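Local coordinates for protein cytochrome P450 (Picrophilus torridus, PDB 2RFB) that binds heme b and, as a cytochrome P450, probably works as a monooxygenase using molecular oxygen, at residues D115-L120 and V145-E150; F121-D126 and N138-R143; M26-F31 and M50-H55. All coordinates share one frame; numbering follows the deposited sequence.

Contact 1 of 3, residues D115-L120 and V145-E150; sequences DSDMPL and VSRLLE
D117 holds its CG anti to its own carbonyl carbon and beside the backbone N (chi1 -79°), which places the carboxylate against R147; the arginine chain is bent at both chi2 and chi3, folding back so that the NE/NH2 edge of the guanidinium is presented to the acid, NE nearest. The two side chains cross at about a right angle. NE donates to D117 OD2 over 2.7 Å with an N-H...O angle of 142°, reaching the syn side of the oxygen, tilted somewhat out of the carboxylate plane. The same OD2 takes a second, weak bond from R147 NH2 at 3.2 Å, so one oxygen carries both arms of the salt bridge while the two flat groups stay 40° apart. The other oxygen, OD1, rests beside the methylenes, 3.6 Å from R147 CD. In the order of helices of the P450 fold, 118-129 and 136-153 correspond to the F and G helices, and D117 belongs to the short 3-10 turn that leads into the first of them. The carboxylate is buried, so the guanidinium probably helps to keep it ionised. One turn further on, L120 brings CD2 to 4.4 Å from R147 CG and also touches M144. On the next side of helix 136-153, L148 packs against I179 of the long helix 175-206.

Contact 2 of 3, residues F121-D126 and N138-R143; sequences FKLWSD and NYVNNR
W124 and V140 bring the F and G helices of the P450 fold together, at the closest pair of CA atoms between 121-126 and 138-143. The local axes approach to 9.4 Å with 126° between their N-to-C directions, an inclined crossing far from a parallel bundle. The CB of V140 points toward helix 118-129: its CG1 lies against the backbone of W124, 3.8 Å from CA, with W124 CB a little further off at 4.1 Å. The valine side chain thus meets the base of the tryptophan and not its ring. With CG anti to the backbone N (chi1 -176°), the indole turns its pyrrole edge to N141, whose amide carbon CG sits in the ring plane 3.7 Å from W124 NE1, the amide tilted by only 20°. Beyond this contact the ring packs on M144 and L148 and reaches M183 and I186 of helix 175-206. Cutting W124 back to an alanine would probably open a gap among these four side chains and leave the N141 amide without its flat neighbour. The second methyl of V140, CG2, meets L123 CD2 at 3.5 Å.

Contact 3 of 3, residues M26-F31 and M50-H55; sequences MNDKIF and MDNPEH. With HEM (protoporphyrin IX containing Fe), chain G.
N52, the first residue of helix 52-66, reaches across to D28 in the loop after helix 18-26, and the two make most of this surface contact. As the asparagine chain leaves the helix, a chi1 of -171° swings CG to the far side from the backbone N. Its CB already touches D28, lying 3.5 Å from OD2. CG follows at 3.8 Å from the same oxygen, and at the tip ND2 is again 3.5 Å from D28 OD2, so that the acid's one oxygen lies alongside the CB, CG and ND2 atoms; N52 OD1 is the branch farther from D28. N52 ND2 also lies 4.5 Å from CE of the extended K29, a loose contact. The amide and carboxylate planes stand almost perpendicular, 84° apart. D28 achieves this approach with its CG between the backbone N and the carbonyl carbon (chi1 55°). Both D28 and N52 also touch I292. Next to N52, D51 occupies the N-cap position, yet spends its carboxylate on S32 OG and S33 N, tying the helix start to the chain just beyond 26-31; its carbonyl O receives H55 N at 3.0 Å in the first turn. H55 belongs to the heme pocket, its ring meeting H293 edge-to-face. Helix 52-66 corresponds to the C helix of the P450 fold, and its first turns supply H55 and R59 to the heme-binding site, where R59, R238 and H293 form hydrogen bonds to the heme.

Contacts 1 and 2 are two parts of one interface between helices 118-129 and 136-153, with contact 2 nested inside the loop that contact 1 closes. They touch directly: L148 CD1 lies 4.1 Å from W124 CH2, and L120 packs on the backbone of R143. Both are partly buried, but their chemistry differs, a salt bridge just ahead of helix 118-129 giving way further along to packing of aromatic and aliphatic side chains, with an asparagine amide at the indole edge. Contact 3 is a polar surface contact made by other elements, a loop and the start of helix 52-66. Its nearest atoms are about 17 Å from either of the others, and it alone includes a heme-binding residue.

Contact 1 of 3, residues D115-L120 and V145-E150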
loop_
_atom_site.group_PDB
_atom_site.type_symbol
_atom_site.label_atom_id
_atom_site.label_comp_id
_atom_site.label_asym_id
_atom_site.label_seq_id
_atom_site.Cartn_x
_atom_site.Cartn_y
_atom_site.Cartn_z
ATOM N N ASP A 115 -3.541 19.188 -14.360
ATOM C CA ASP A 115 -4.533 18.646 -15.292
ATOM C C ASP A 115 -3.902 18.248 -16.621
ATOM O O ASP A 115 -4.015 17.101 -17.048
ATOM C CB ASP A 115 -5.642 19.695 -15.537
ATOM C CG ASP A 115 -6.759 19.648 -14.477
ATOM O OD1 ASP A 115 -6.579 18.992 -13.403
ATOM O OD2 ASP A 115 -7.822 20.271 -14.736
ATOM N N SER A 116 -3.240 19.205 -17.274
ATOM C CA SER A 116 -2.643 18.980 -18.601
ATOM C C SER A 116 -1.520 17.911 -18.660
ATOM O O SER A 116 -1.011 17.611 -19.743
ATOM C CB SER A 116 -2.145 20.304 -19.184
ATOM O OG SER A 116 -1.247 20.955 -18.300
ATOM N N ASP A 117 -1.146 17.344 -17.515
ATOM C CA ASP A 117 -0.047 16.384 -17.456
ATOM C C ASP A 117 -0.538 15.031 -17.024
ATOM O O ASP A 117 0.223 14.072 -16.922
ATOM C CB ASP A 117 1.056 16.880 -16.522
ATOM C CG ASP A 117 1.934 17.904 -17.185
ATOM O OD1 ASP A 117 2.018 17.871 -18.453
ATOM O OD2 ASP A 117 2.529 18.747 -16.457
ATOM N N MET A 118 -1.840 14.980 -16.796
ATOM C CA MET A 118 -2.522 13.805 -16.306
ATOM C C MET A 118 -2.346 12.590 -17.226
ATOM O O MET A 118 -1.979 11.525 -16.734
ATOM C CB MET A 118 -3.990 14.141 -16.048
ATOM C CG MET A 118 -4.588 13.578 -14.769
ATOM S SD MET A 118 -3.412 13.361 -13.414
ATOM C CE MET A 118 -3.372 15.030 -12.796
ATOM N N PRO A 119 -2.584 12.728 -18.546
ATOM C CA PRO A 119 -2.364 11.526 -19.383
ATOM C C PRO A 119 -0.948 10.919 -19.274
ATOM O O PRO A 119 -0.807 9.689 -19.162
ATOM C CB PRO A 119 -2.668 12.013 -20.824
ATOM C CG PRO A 119 -3.484 13.258 -20.667
ATOM C CD PRO A 119 -3.076 13.878 -19.349
ATOM N N LEU A 120 0.078 11.755 -19.281
ATOM C CA LEU A 120 1.441 11.275 -19.223
ATOM C C LEU A 120 1.770 10.730 -17.832
ATOM O O LEU A 120 2.422 9.677 -17.705
ATOM C CB LEU A 120 2.408 12.379 -19.609
ATOM C CG LEU A 120 3.888 12.050 -19.453
ATOM C CD1 LEU A 120 4.299 11.010 -20.493
ATOM C CD2 LEU A 120 4.731 13.320 -19.563
ATOM N N VAL A 145 9.857 13.016 -16.287
ATOM C CA VAL A 145 10.859 13.603 -15.411
ATOM C C VAL A 145 11.101 15.021 -15.871
ATOM O O VAL A 145 11.195 15.952 -15.092
ATOM C CB VAL A 145 12.160 12.741 -15.428
ATOM C CG1 VAL A 145 13.382 13.500 -15.001
ATOM C CG2 VAL A 145 11.975 11.538 -14.557
ATOM N N SER A 146 11.189 15.190 -17.164
ATOM C CA SER A 146 11.210 16.522 -17.706
ATOM C C SER A 146 10.034 17.391 -17.176
ATOM O O SER A 146 10.272 18.442 -16.602
ATOM C CB SER A 146 11.249 16.461 -19.207
ATOM O OG SER A 146 11.392 17.775 -19.689
ATOM N N ARG A 147 8.785 16.956 -17.327
ATOM C CA ARG A 147 7.651 17.726 -16.784
ATOM C C ARG A 147 7.780 17.938 -15.281
ATOM O O ARG A 147 7.510 19.024 -14.781
ATOM C CB ARG A 147 6.291 17.075 -17.084
ATOM C CG ARG A 147 5.672 17.417 -18.427
ATOM C CD ARG A 147 5.495 18.936 -18.693
ATOM N NE ARG A 147 4.843 19.634 -17.578
ATOM C CZ ARG A 147 4.935 20.945 -17.340
ATOM N NH1 ARG A 147 5.653 21.748 -18.147
ATOM N NH2 ARG A 147 4.298 21.462 -16.289
ATOM N N LEU A 148 8.211 16.907 -14.571
ATOM C CA LEU A 148 8.381 16.997 -13.124
ATOM C C LEU A 148 9.221 18.192 -12.695
ATOM O O LEU A 148 8.895 18.871 -11.718
ATOM C CB LEU A 148 8.982 15.709 -12.552
ATOM C CG LEU A 148 7.984 14.572 -12.316
ATOM C CD1 LEU A 148 8.683 13.364 -11.716
ATOM C CD2 LEU A 148 6.790 14.997 -11.408
ATOM N N LEU A 149 10.299 18.435 -13.428
ATOM C CA LEU A 149 11.210 19.494 -13.104
ATOM C C LEU A 149 10.557 20.852 -13.322
ATOM O O LEU A 149 10.784 21.781 -12.562
ATOM C CB LEU A 149 12.500 19.353 -13.922
ATOM C CG LEU A 149 13.378 18.123 -13.592
ATOM C CD1 LEU A 149 14.634 18.110 -14.448
ATOM C CD2 LEU A 149 13.757 18.023 -12.111
ATOM N N GLU A 150 9.734 20.962 -14.355
ATOM C CA GLU A 150 8.957 22.177 -14.568
ATOM C C GLU A 150 7.968 22.403 -13.414
ATOM O O GLU A 150 7.836 23.502 -12.920
ATOM C CB GLU A 150 8.263 22.142 -15.937
ATOM C CG GLU A 150 8.902 23.009 -17.087
ATOM C CD GLU A 150 10.389 23.403 -16.893
ATOM O OE1 GLU A 150 11.240 22.527 -16.576
ATOM O OE2 GLU A 150 10.714 24.608 -17.102
#

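Contact 2 of 3, residues F121-D126 and N138-R143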
loop_
_atom_site.group_PDB
_atom_site.type_symbol
_atom_site.label_atom_id
_atom_site.label_comp_id
_atom_site.label_asym_id
_atom_site.label_seq_id
_atom_site.Cartn_x
_atom_site.Cartn_y
_atom_site.Cartn_z
ATOM N N PHE A 121 1.303 11.427 -16.792
ATOM C CA PHE A 121 1.488 10.925 -15.439
ATOM C C PHE A 121 0.918 9.512 -15.261
ATOM O O PHE A 121 1.523 8.671 -14.621
ATOM C CB PHE A 121 0.936 11.898 -14.387
ATOM C CG PHE A 121 1.066 11.397 -12.973
ATOM C CD1 PHE A 121 2.266 11.516 -12.296
ATOM C CD2 PHE A 121 -0.023 10.817 -12.326
ATOM C CE1 PHE A 121 2.418 11.059 -10.979
ATOM C CE2 PHE A 121 0.101 10.365 -11.007
ATOM C CZ PHE A 121 1.322 10.483 -10.332
ATOM N N LYS A 122 -0.229 9.255 -15.855
ATOM C CA LYS A 122 -0.838 7.940 -15.719
ATOM C C LYS A 122 -0.036 6.863 -16.475
ATOM O O LYS A 122 0.130 5.745 -15.980
ATOM C CB LYS A 122 -2.296 7.972 -16.195
ATOM C CG LYS A 122 -3.283 8.765 -15.309
ATOM C CD LYS A 122 -4.434 9.242 -16.236
ATOM C CE LYS A 122 -5.771 9.585 -15.533
ATOM N NZ LYS A 122 -6.928 9.636 -16.555
ATOM N N LEU A 123 0.484 7.191 -17.650
ATOM C CA LEU A 123 1.344 6.257 -18.379
ATOM C C LEU A 123 2.623 5.981 -17.567
ATOM O O LEU A 123 2.963 4.836 -17.284
ATOM C CB LEU A 123 1.657 6.799 -19.771
ATOM C CG LEU A 123 2.039 5.829 -20.892
ATOM C CD1 LEU A 123 0.898 4.897 -21.282
ATOM C CD2 LEU A 123 2.492 6.628 -22.120
ATOM N N TRP A 124 3.292 7.034 -17.129
ATOM C CA TRP A 124 4.469 6.889 -16.309
ATOM C C TRP A 124 4.158 6.097 -15.060
ATOM O O TRP A 124 4.845 5.124 -14.735
ATOM C CB TRP A 124 4.996 8.267 -15.943
ATOM C CG TRP A 124 6.263 8.285 -15.182
ATOM C CD1 TRP A 124 7.502 7.936 -15.628
ATOM C CD2 TRP A 124 6.434 8.717 -13.830
ATOM N NE1 TRP A 124 8.438 8.123 -14.640
ATOM C CE2 TRP A 124 7.811 8.617 -13.531
ATOM C CE3 TRP A 124 5.561 9.204 -12.854
ATOM C CZ2 TRP A 124 8.329 8.968 -12.299
ATOM C CZ3 TRP A 124 6.072 9.560 -11.657
ATOM C CH2 TRP A 124 7.451 9.434 -11.369
ATOM N N SER A 125 3.126 6.498 -14.340
ATOM C CA SER A 125 2.690 5.709 -13.176
ATOM C C SER A 125 2.525 4.171 -13.473
ATOM O O SER A 125 3.048 3.334 -12.749
ATOM C CB SER A 125 1.423 6.315 -12.581
ATOM O OG SER A 125 0.801 5.380 -11.700
ATOM N N ASP A 126 1.851 3.810 -14.556
ATOM C CA ASP A 126 1.768 2.395 -14.952
ATOM C C ASP A 126 3.121 1.701 -15.154
ATOM O O ASP A 126 3.344 0.592 -14.641
ATOM C CB ASP A 126 0.963 2.247 -16.237
ATOM C CG ASP A 126 -0.466 1.845 -15.994
ATOM O OD1 ASP A 126 -0.857 1.578 -14.812
ATOM O OD2 ASP A 126 -1.207 1.807 -17.019
ATOM N N ASN A 138 11.771 4.052 -21.357
ATOM C CA ASN A 138 12.790 5.075 -21.378
ATOM C C ASN A 138 12.239 6.417 -21.869
ATOM O O ASN A 138 12.445 7.448 -21.238
ATOM C CB ASN A 138 13.961 4.603 -22.249
ATOM C CG ASN A 138 15.150 5.533 -22.183
ATOM O OD1 ASN A 138 15.540 6.141 -23.195
ATOM N ND2 ASN A 138 15.741 5.654 -20.994
ATOM N N TYR A 139 11.510 6.385 -22.978
ATOM C CA TYR A 139 10.910 7.581 -23.536
ATOM C C TYR A 139 9.953 8.244 -22.556
ATOM O O TYR A 139 10.023 9.433 -22.335
ATOM C CB TYR A 139 10.194 7.279 -24.854
ATOM C CG TYR A 139 9.536 8.493 -25.474
ATOM C CD1 TYR A 139 10.297 9.518 -26.015
ATOM C CD2 TYR A 139 8.156 8.617 -25.505
ATOM C CE1 TYR A 139 9.703 10.637 -26.575
ATOM C CE2 TYR A 139 7.550 9.720 -26.063
ATOM C CZ TYR A 139 8.325 10.724 -26.602
ATOM O OH TYR A 139 7.727 11.827 -27.148
ATOM N N VAL A 140 9.069 7.469 -21.965
ATOM C CA VAL A 140 8.020 8.013 -21.139
ATOM C C VAL A 140 8.572 8.539 -19.820
ATOM O O VAL A 140 8.196 9.621 -19.372
ATOM C CB VAL A 140 6.910 6.970 -20.972
ATOM C CG1 VAL A 140 6.148 7.143 -19.686
ATOM C CG2 VAL A 140 5.993 7.031 -22.200
ATOM N N ASN A 141 9.490 7.790 -19.220
ATOM C CA ASN A 141 10.194 8.244 -18.038
ATOM C C ASN A 141 10.946 9.555 -18.313
ATOM O O ASN A 141 11.066 10.403 -17.430
ATOM C CB ASN A 141 11.181 7.185 -17.591
ATOM C CG ASN A 141 11.734 7.437 -16.208
ATOM O OD1 ASN A 141 12.921 7.599 -16.045
ATOM N ND2 ASN A 141 10.879 7.437 -15.202
ATOM N N ASN A 142 11.471 9.724 -19.516
ATOM C CA ASN A 142 12.288 10.887 -19.739
ATOM C C ASN A 142 11.374 12.072 -19.894
ATOM O O ASN A 142 11.686 13.171 -19.442
ATOM C CB ASN A 142 13.183 10.728 -20.966
ATOM C CG ASN A 142 14.466 10.005 -20.662
ATOM O OD1 ASN A 142 15.106 9.465 -21.553
ATOM N ND2 ASN A 142 14.869 10.012 -19.417
ATOM N N ARG A 143 10.237 11.824 -20.539
ATOM C CA ARG A 143 9.218 12.814 -20.712
ATOM C C ARG A 143 8.617 13.215 -19.375
ATOM O O ARG A 143 8.496 14.407 -19.120
ATOM C CB ARG A 143 8.150 12.318 -21.657
ATOM C CG ARG A 143 7.865 13.315 -22.784
ATOM C CD ARG A 143 6.970 12.732 -23.827
ATOM N NE ARG A 143 6.586 13.758 -24.777
ATOM C CZ ARG A 143 5.434 14.424 -24.765
ATOM N NH1 ARG A 143 4.507 14.188 -23.842
ATOM N NH2 ARG A 143 5.218 15.345 -25.693
#

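Contact 3 of 3, residues M26-F31 and M50-H55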
loop_
_atom_site.group_PDB
_atom_site.type_symbol
_atom_site.label_atom_id
_atom_site.label_comp_id
_atom_site.label_asym_id
_atom_site.label_seq_id
_atom_site.Cartn_x
_atom_site.Cartn_y
_atom_site.Cartn_z
ATOM N N MET A 26 8.614 -3.634 15.513
ATOM C CA MET A 26 8.708 -2.583 16.553
ATOM C C MET A 26 10.167 -2.326 16.973
ATOM O O MET A 26 10.467 -1.333 17.652
ATOM C CB MET A 26 7.916 -2.984 17.806
ATOM C CG MET A 26 6.393 -2.958 17.675
ATOM S SD MET A 26 5.747 -1.261 17.568
ATOM C CE MET A 26 6.165 -0.504 19.095
ATOM N N ASN A 27 11.080 -3.234 16.607
ATOM C CA ASN A 27 12.497 -3.070 17.023
ATOM C C ASN A 27 13.363 -2.683 15.786
ATOM O O ASN A 27 14.247 -3.421 15.328
ATOM C CB ASN A 27 13.004 -4.283 17.832
ATOM C CG ASN A 27 12.393 -4.364 19.251
ATOM O OD1 ASN A 27 12.908 -3.792 20.213
ATOM N ND2 ASN A 27 11.328 -5.120 19.386
ATOM N N ASP A 28 13.046 -1.501 15.264
ATOM C CA ASP A 28 13.760 -0.857 14.159
ATOM C C ASP A 28 15.281 -0.727 14.342
ATOM O O ASP A 28 15.993 -0.875 13.370
ATOM C CB ASP A 28 13.136 0.509 13.888
ATOM C CG ASP A 28 13.105 1.360 15.119
ATOM O OD1 ASP A 28 12.215 1.196 15.956
ATOM O OD2 ASP A 28 14.021 2.186 15.302
ATOM N N LYS A 29 15.765 -0.441 15.555
ATOM C CA LYS A 29 17.200 -0.440 15.871
ATOM C C LYS A 29 17.894 -1.800 15.918
ATOM O O LYS A 29 19.130 -1.871 15.802
ATOM C CB LYS A 29 17.494 0.251 17.228
ATOM C CG LYS A 29 17.065 1.740 17.280
ATOM C CD LYS A 29 17.263 2.343 18.650
ATOM C CE LYS A 29 16.877 3.829 18.624
ATOM N NZ LYS A 29 17.490 4.610 19.758
ATOM N N ILE A 30 17.135 -2.855 16.163
ATOM C CA ILE A 30 17.697 -4.195 16.120
ATOM C C ILE A 30 17.566 -4.719 14.682
ATOM O O ILE A 30 18.541 -5.289 14.107
ATOM C CB ILE A 30 17.047 -5.153 17.165
ATOM C CG1 ILE A 30 17.283 -4.638 18.594
ATOM C CG2 ILE A 30 17.622 -6.564 17.026
ATOM C CD1 ILE A 30 16.543 -5.388 19.703
ATOM N N PHE A 31 16.380 -4.501 14.090
ATOM C CA PHE A 31 16.133 -4.955 12.717
ATOM C C PHE A 31 16.009 -3.772 11.807
ATOM O O PHE A 31 14.997 -3.081 11.776
ATOM C CB PHE A 31 14.931 -5.897 12.632
ATOM C CG PHE A 31 14.991 -7.028 13.614
ATOM C CD1 PHE A 31 14.344 -6.939 14.843
ATOM C CD2 PHE A 31 15.726 -8.189 13.317
ATOM C CE1 PHE A 31 14.451 -8.016 15.796
ATOM C CE2 PHE A 31 15.830 -9.227 14.219
ATOM C CZ PHE A 31 15.172 -9.148 15.476
ATOM N N MET A 50 15.422 3.531 4.939
ATOM C CA MET A 50 16.282 4.301 5.846
ATOM C C MET A 50 16.005 4.005 7.297
ATOM O O MET A 50 14.861 3.803 7.672
ATOM C CB MET A 50 16.048 5.779 5.651
ATOM C CG MET A 50 16.659 6.335 4.407
ATOM S SD MET A 50 16.026 7.997 4.225
ATOM C CE MET A 50 16.483 8.302 2.494
ATOM N N ASP A 51 17.044 4.044 8.115
ATOM C CA ASP A 51 16.901 3.779 9.511
ATOM C C ASP A 51 16.586 5.000 10.310
ATOM O O ASP A 51 16.777 6.133 9.893
ATOM C CB ASP A 51 18.108 3.032 10.076
ATOM C CG ASP A 51 18.126 1.581 9.648
ATOM O OD1 ASP A 51 17.074 1.026 9.254
ATOM O OD2 ASP A 51 19.195 0.965 9.693
ATOM N N ASN A 52 16.170 4.702 11.520
ATOM C CA ASN A 52 15.287 5.544 12.287
ATOM C C ASN A 52 15.476 7.001 12.258
ATOM O O ASN A 52 14.435 7.668 12.012
ATOM C CB ASN A 52 15.109 5.074 13.733
ATOM C CG ASN A 52 13.998 5.849 14.465
ATOM O OD1 ASN A 52 13.215 6.629 13.833
ATOM N ND2 ASN A 52 13.921 5.634 15.822
ATOM N N PRO A 53 16.745 7.501 12.447
ATOM C CA PRO A 53 17.038 8.947 12.512
ATOM C C PRO A 53 16.925 9.692 11.139
ATOM O O PRO A 53 15.996 10.483 10.936
ATOM C CB PRO A 53 18.459 9.001 13.112
ATOM C CG PRO A 53 19.086 7.724 12.683
ATOM C CD PRO A 53 17.988 6.700 12.545
ATOM N N GLU A 54 17.825 9.442 10.204
ATOM C CA GLU A 54 17.618 9.939 8.838
ATOM C C GLU A 54 16.192 9.711 8.271
ATOM O O GLU A 54 15.677 10.539 7.501
ATOM C CB GLU A 54 18.670 9.328 7.897
ATOM C CG GLU A 54 18.719 9.902 6.498
ATOM C CD GLU A 54 19.916 9.375 5.698
ATOM O OE1 GLU A 54 21.079 9.695 6.067
ATOM O OE2 GLU A 54 19.697 8.647 4.700
ATOM N N HIS A 55 15.551 8.610 8.667
ATOM C CA HIS A 55 14.222 8.274 8.141
ATOM C C HIS A 55 13.143 9.254 8.623
ATOM O O HIS A 55 12.218 9.550 7.888
ATOM C CB HIS A 55 13.861 6.806 8.485
ATOM C CG HIS A 55 12.403 6.564 8.765
ATOM N ND1 HIS A 55 11.562 5.934 7.867
ATOM C CD2 HIS A 55 11.642 6.857 9.848
ATOM C CE1 HIS A 55 10.351 5.845 8.392
ATOM N NE2 HIS A 55 10.376 6.403 9.593
HETATM C CHA HEM G . 4.728 1.694 4.155
HETATM C CHB HEM G . 1.171 -1.641 3.437
HETATM C CHC HEM G . -1.321 1.855 0.965
HETATM C CHD HEM G . 2.475 4.923 1.051
HETATM C C1A HEM G . 3.956 0.520 4.197
HETATM C C2A HEM G . 4.292 -0.676 4.933
HETATM C C3A HEM G . 3.284 -1.581 4.713
HETATM C C4A HEM G . 2.332 -0.944 3.878
HETATM C CMA HEM G . 3.039 -3.093 5.218
HETATM C CAA HEM G . 5.583 -0.850 5.806
HETATM C CBA HEM G . 6.771 -1.434 4.998
HETATM C CGA HEM G . 7.856 -1.641 6.019
HETATM O O1A HEM G . 7.590 -1.588 7.275
HETATM O O2A HEM G . 8.997 -1.868 5.571
HETATM C C1B HEM G . 0.160 -0.971 2.720
HETATM C C2B HEM G . -1.175 -1.445 2.442
HETATM C C3B HEM G . -1.780 -0.422 1.754
HETATM C C4B HEM G . -0.874 0.654 1.612
HETATM C CMB HEM G . -1.682 -2.883 2.906
HETATM C CAB HEM G . -3.198 -0.119 1.058
HETATM C CBB HEM G . -4.408 -0.799 1.385
HETATM C C1C HEM G . -0.612 3.096 0.792
HETATM C C2C HEM G . -0.975 4.406 0.203
HETATM C C3C HEM G . 0.128 5.194 0.251
HETATM C C4C HEM G . 1.183 4.448 0.813
HETATM C CMC HEM G . -2.340 4.951 -0.420
HETATM C CAC HEM G . 0.258 6.701 -0.205
HETATM C CBC HEM G . 1.210 7.114 -1.063
HETATM C C1D HEM G . 3.436 4.312 1.922
HETATM C C2D HEM G . 4.723 4.864 2.279
HETATM C C3D HEM G . 5.376 3.823 3.206
HETATM C C4D HEM G . 4.426 2.793 3.341
HETATM C CMD HEM G . 5.382 6.198 1.803
HETATM C CAD HEM G . 6.759 3.776 3.940
HETATM C CBD HEM G . 6.613 4.568 5.259
HETATM C CGD HEM G . 7.909 4.581 6.004
HETATM O O1D HEM G . 8.808 3.753 5.650
HETATM O O2D HEM G . 8.057 5.418 6.944
HETATM N NA HEM G . 2.723 0.334 3.563
HETATM N NB HEM G . 0.308 0.355 2.213
HETATM N NC HEM G . 0.730 3.205 1.158
HETATM N ND HEM G . 3.291 3.065 2.576
HETATM FE FE HEM G . 1.714 1.883 2.533
#